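Local coordinates for probable enoyl-CoA hydratase/isomerase (Pseudomonas aeruginosa PAO1, PDB 5YLO) that isomerises delta3-enoyl-CoA to delta2-enoyl-CoA, a step that probably serves the breakdown of unsaturated fatty acids, at the interface of chains A and B. Coordinates in Å, arbitrary orientation; residue numbers count along the deposited sequence, not the author numbering. Chains: chain A/B, Probable enoyl-CoA hydratase/isomerase.

Contact 1 and contact 2 are neighbouring stretches of one interface, the centres of their C-alpha atoms about 7 Å apart. A:Leu165 and B:Thr213 belong to both. Chain A presents helices 146-156 and 158-166 together with the loop preceding the first of them, while chain B presents helix 207-220: contact 2 uses the early turns of this helix and contact 1 its later turns, with help from helix 225-232. Because different surfaces meet and the whole interface is not an exact two-fold, the arrangement suits a ring; the deposited assembly has three copies, in keeping with the trimers common among crotonase-family enzymes.

Contact 1: the interface of chains A and B. Residues chain A 149, 153, 162, 165; chain B 213, 216-217, 228.
B:Leu217, on helix 207-220 of this crotonase-fold enzyme, inserts its isobutyl side chain between helices 146-156 and 158-166 of chain A. With CG opposite its own carbonyl carbon (chi1 -69°), CB directs the branch point towards chain A, where CG of B:Leu217 lies 4.0 Å from CB of A:Ser149. The two methyls then part. CD1 of B:Leu217 turns to A:Lys162, meeting its CG at 3.7 Å; the lysine chain is extended beyond CG, and its CE also passes close to this methyl. CD2 of B:Leu217 goes the other way and packs 3.6 Å from CA of A:Ser149. The same CD2 of B:Leu217 touches CD of the A:Pro153 ring at 3.8 Å, with ring atom CG equally near. A:Leu165 runs antiparallel alongside B:Leu217, its CD1 reaching CG2 of B:Thr213 one helical turn earlier.

The polar bonds lie to one side of this apolar wedge. The amide NE2 of B:Gln228 donates to the hydroxyl OG of A:Ser149 over 2.8 Å, but the bond is bent, 116° at the hydrogen, and OG is tilted from the amide plane. NE2 of B:Gln228 also donates to the backbone O of B:Leu216 at 3.1 Å, nearly straight at 174° and in the amide plane, which probably helps to hold the rotation of the glutamine amide, although NE2 stands well above the carbonyl plane of B:Leu216. Water 1 bridges O of A:Ser149, 2.7 Å away, to O of B:Leu217.

Contact 2: the interface of chains A and B. Residues chain A 142, 145, 165-166; chain B 209-210, 212-213.
A:Tyr142 and B:Thr213 make a polar link across this part of the crotonase-family subunit interface. The phenol OH of A:Tyr142 and the hydroxyl OG1 of B:Thr213 are hydrogen-bonded at 2.6 Å, with the donor not settled by the coordinates. OG1 of B:Thr213 lies opposite the threonine's own carbonyl carbon, beside its backbone N (chi1 -72°), a setting that also lets it donate back to O of B:Ala209 at 3.1 Å. That bond within the helix is off-line: OG1 stands 39° out of the carbonyl plane of B:Ala209, not on a lone pair. The carboxylate of A:Asp145 points OD2 at the same hydroxyl, but the modelled separation is too short to be real, and the details of that pairing are doubtful.

Packing over ring faces flanks this polar group. The methyl CB of B:Ala209 sits over the centre of the A:Tyr142 ring, 3.6 Å from the centroid, in a CH-pi contact. A:Phe166 and B:Phe210 overlap head to tail, each placing its CG over the rim of the other ring. CD1 of A:Phe166 and CD1 of B:Phe210 come to 3.5 Å, and the ring planes are inclined by roughly 36°, so the overlap is partial.

Edge and methyl contacts join the two groups. CE1 of B:Phe210 touches CE2 of A:Tyr142 at 3.7 Å, and the tyrosine OH lies at the phenylalanine edge, in its plane. CZ of B:Phe210 packs 3.5 Å from the backbone O of A:Phe166. The methyl CG2 of B:Thr213 meets CE1 of A:Phe166 at 3.6 Å, so the threonine's two branches serve different surroundings, one polar and one aromatic.

In the fold, A:Tyr142 and A:Asp145 come from the loop leading into helix 146-156, A:Phe166 ends helix 158-166, and the chain B residues occupy the early turns of helix 207-220.

Contact 1: the interface of chains A and B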
loop_
_atom_site.group_PDB
_atom_site.type_symbol
_atom_site.label_atom_id
_atom_site.label_comp_id
_atom_site.label_asym_id
_atom_site.label_seq_id
_atom_site.Cartn_x
_atom_site.Cartn_y
_atom_site.Cartn_z
ATOM N N SER A 149 -4.200 2.727 13.928
ATOM C CA SER A 149 -3.754 1.413 13.477
ATOM C C SER A 149 -4.471 0.961 12.213
ATOM O O SER A 149 -4.022 0.010 11.565
ATOM C CB SER A 149 -3.959 0.378 14.583
ATOM O OG SER A 149 -5.339 0.159 14.812
ATOM N N PRO A 153 -1.105 2.360 8.581
ATOM C CA PRO A 153 -0.461 1.380 7.688
ATOM C C PRO A 153 -0.929 1.484 6.246
ATOM O O PRO A 153 -0.160 1.170 5.328
ATOM C CB PRO A 153 -0.841 0.030 8.313
ATOM C CG PRO A 153 -2.092 0.308 9.073
ATOM C CD PRO A 153 -1.903 1.690 9.626
ATOM N N LYS A 162 4.587 2.091 12.179
ATOM C CA LYS A 162 5.048 1.648 13.489
ATOM C C LYS A 162 6.114 2.572 14.061
ATOM O O LYS A 162 6.242 2.676 15.286
ATOM C CB LYS A 162 5.568 0.212 13.408
ATOM C CG LYS A 162 4.496 -0.807 13.057
ATOM C CD LYS A 162 5.083 -2.194 12.871
ATOM C CE LYS A 162 4.022 -3.179 12.418
ATOM N NZ LYS A 162 4.615 -4.506 12.110
ATOM N N LEU A 165 3.961 5.368 15.595
ATOM C CA LEU A 165 3.194 4.953 16.765
ATOM C C LEU A 165 4.094 4.581 17.938
ATOM O O LEU A 165 3.801 4.943 19.083
ATOM C CB LEU A 165 2.279 3.783 16.404
ATOM C CG LEU A 165 1.019 4.129 15.607
ATOM C CD1 LEU A 165 0.434 2.886 14.950
ATOM C CD2 LEU A 165 -0.013 4.796 16.505
ATOM N N THR B 213 -1.353 -2.496 20.126
ATOM C CA THR B 213 -1.294 -1.761 18.865
ATOM C C THR B 213 -0.848 -2.662 17.720
ATOM O O THR B 213 -1.396 -2.588 16.613
ATOM C CB THR B 213 -0.357 -0.560 19.001
ATOM O OG1 THR B 213 -0.975 0.440 19.821
ATOM C CG2 THR B 213 -0.033 0.037 17.635
ATOM N N LEU B 216 -3.686 -4.690 16.616
ATOM C CA LEU B 216 -4.693 -3.915 15.900
ATOM C C LEU B 216 -4.250 -3.616 14.475
ATOM O O LEU B 216 -5.062 -3.673 13.543
ATOM C CB LEU B 216 -4.992 -2.622 16.655
ATOM C CG LEU B 216 -5.814 -2.772 17.936
ATOM C CD1 LEU B 216 -5.777 -1.488 18.742
ATOM C CD2 LEU B 216 -7.250 -3.157 17.608
ATOM N N LEU B 217 -2.968 -3.281 14.288
ATOM C CA LEU B 217 -2.441 -3.074 12.942
ATOM C C LEU B 217 -2.673 -4.304 12.077
ATOM O O LEU B 217 -3.144 -4.202 10.939
ATOM C CB LEU B 217 -0.947 -2.750 13.007
ATOM C CG LEU B 217 -0.495 -1.413 13.593
ATOM C CD1 LEU B 217 0.966 -1.498 13.992
ATOM C CD2 LEU B 217 -0.702 -0.298 12.586
ATOM N N GLN B 228 -13.058 -2.050 12.591
ATOM C CA GLN B 228 -11.891 -1.822 13.437
ATOM C C GLN B 228 -12.263 -1.025 14.681
ATOM O O GLN B 228 -11.800 -1.331 15.786
ATOM C CB GLN B 228 -10.803 -1.103 12.636
ATOM C CG GLN B 228 -9.561 -0.721 13.433
ATOM C CD GLN B 228 -8.503 -1.811 13.445
ATOM O OE1 GLN B 228 -8.818 -2.999 13.410
ATOM N NE2 GLN B 228 -7.238 -1.405 13.490
HETATM O O HOH W 1 -4.811 -1.862 9.813
#

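Contact 2: the interface of chains A and B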
loop_
_atom_site.group_PDB
_atom_site.type_symbol
_atom_site.label_atom_id
_atom_site.label_comp_id
_atom_site.label_asym_id
_atom_site.label_seq_id
_atom_site.Cartn_x
_atom_site.Cartn_y
_atom_site.Cartn_z
ATOM N N TYR A 142 -0.240 7.790 25.916
ATOM C CA TYR A 142 -0.465 6.931 24.757
ATOM C C TYR A 142 -1.867 7.190 24.225
ATOM O O TYR A 142 -2.854 6.958 24.931
ATOM C CB TYR A 142 -0.288 5.454 25.122
ATOM C CG TYR A 142 0.009 4.566 23.937
ATOM C CD1 TYR A 142 -1.015 4.090 23.127
ATOM C CD2 TYR A 142 1.313 4.202 23.629
ATOM C CE1 TYR A 142 -0.747 3.280 22.042
ATOM C CE2 TYR A 142 1.591 3.391 22.547
ATOM C CZ TYR A 142 0.556 2.933 21.757
ATOM O OH TYR A 142 0.827 2.125 20.678
ATOM N N ASP A 145 -5.442 4.251 19.634
ATOM C CA ASP A 145 -4.781 3.750 18.437
ATOM C C ASP A 145 -5.715 2.966 17.524
ATOM O O ASP A 145 -5.240 2.291 16.606
ATOM C CB ASP A 145 -3.579 2.882 18.828
ATOM C CG ASP A 145 -3.964 1.725 19.738
ATOM O OD1 ASP A 145 -4.942 1.865 20.502
ATOM O OD2 ASP A 145 -3.287 0.676 19.693
ATOM N N LEU A 165 3.961 5.368 15.595
ATOM C CA LEU A 165 3.194 4.953 16.765
ATOM C C LEU A 165 4.094 4.581 17.938
ATOM O O LEU A 165 3.801 4.943 19.083
ATOM C CB LEU A 165 2.279 3.783 16.404
ATOM C CG LEU A 165 1.019 4.129 15.607
ATOM C CD1 LEU A 165 0.434 2.886 14.950
ATOM C CD2 LEU A 165 -0.013 4.796 16.505
ATOM N N PHE A 166 5.189 3.863 17.685
ATOM C CA PHE A 166 6.003 3.348 18.779
ATOM C C PHE A 166 7.035 4.348 19.280
ATOM O O PHE A 166 7.361 4.341 20.473
ATOM C CB PHE A 166 6.708 2.054 18.359
ATOM C CG PHE A 166 5.767 0.915 18.063
ATOM C CD1 PHE A 166 4.432 0.982 18.433
ATOM C CD2 PHE A 166 6.221 -0.226 17.424
ATOM C CE1 PHE A 166 3.569 -0.063 18.162
ATOM C CE2 PHE A 166 5.362 -1.277 17.152
ATOM C CZ PHE A 166 4.035 -1.195 17.521
ATOM N N ALA B 209 1.279 -1.491 25.524
ATOM C CA ALA B 209 0.510 -0.760 24.525
ATOM C C ALA B 209 0.956 -1.127 23.116
ATOM O O ALA B 209 0.129 -1.213 22.201
ATOM C CB ALA B 209 0.640 0.744 24.761
ATOM N N PHE B 210 2.257 -1.354 22.927
ATOM C CA PHE B 210 2.749 -1.768 21.617
ATOM C C PHE B 210 2.151 -3.110 21.213
ATOM O O PHE B 210 1.816 -3.321 20.040
ATOM C CB PHE B 210 4.278 -1.848 21.620
ATOM C CG PHE B 210 4.967 -0.551 21.964
ATOM C CD1 PHE B 210 4.305 0.664 21.869
ATOM C CD2 PHE B 210 6.291 -0.552 22.377
ATOM C CE1 PHE B 210 4.950 1.848 22.188
ATOM C CE2 PHE B 210 6.940 0.628 22.695
ATOM C CZ PHE B 210 6.269 1.829 22.599
ATOM N N GLN B 212 -0.816 -4.450 22.076
ATOM C CA GLN B 212 -2.186 -4.237 21.621
ATOM C C GLN B 212 -2.213 -3.504 20.286
ATOM O O GLN B 212 -3.006 -3.843 19.400
ATOM C CB GLN B 212 -2.976 -3.461 22.672
ATOM C CG GLN B 212 -3.204 -4.218 23.964
ATOM C CD GLN B 212 -4.001 -3.415 24.972
ATOM O OE1 GLN B 212 -3.636 -2.290 25.315
ATOM N NE2 GLN B 212 -5.101 -3.987 25.448
ATOM N N THR B 213 -1.353 -2.496 20.126
ATOM C CA THR B 213 -1.294 -1.761 18.865
ATOM C C THR B 213 -0.848 -2.662 17.720
ATOM O O THR B 213 -1.396 -2.588 16.613
ATOM C CB THR B 213 -0.357 -0.560 19.001
ATOM O OG1 THR B 213 -0.975 0.440 19.821
ATOM C CG2 THR B 213 -0.033 0.037 17.635
#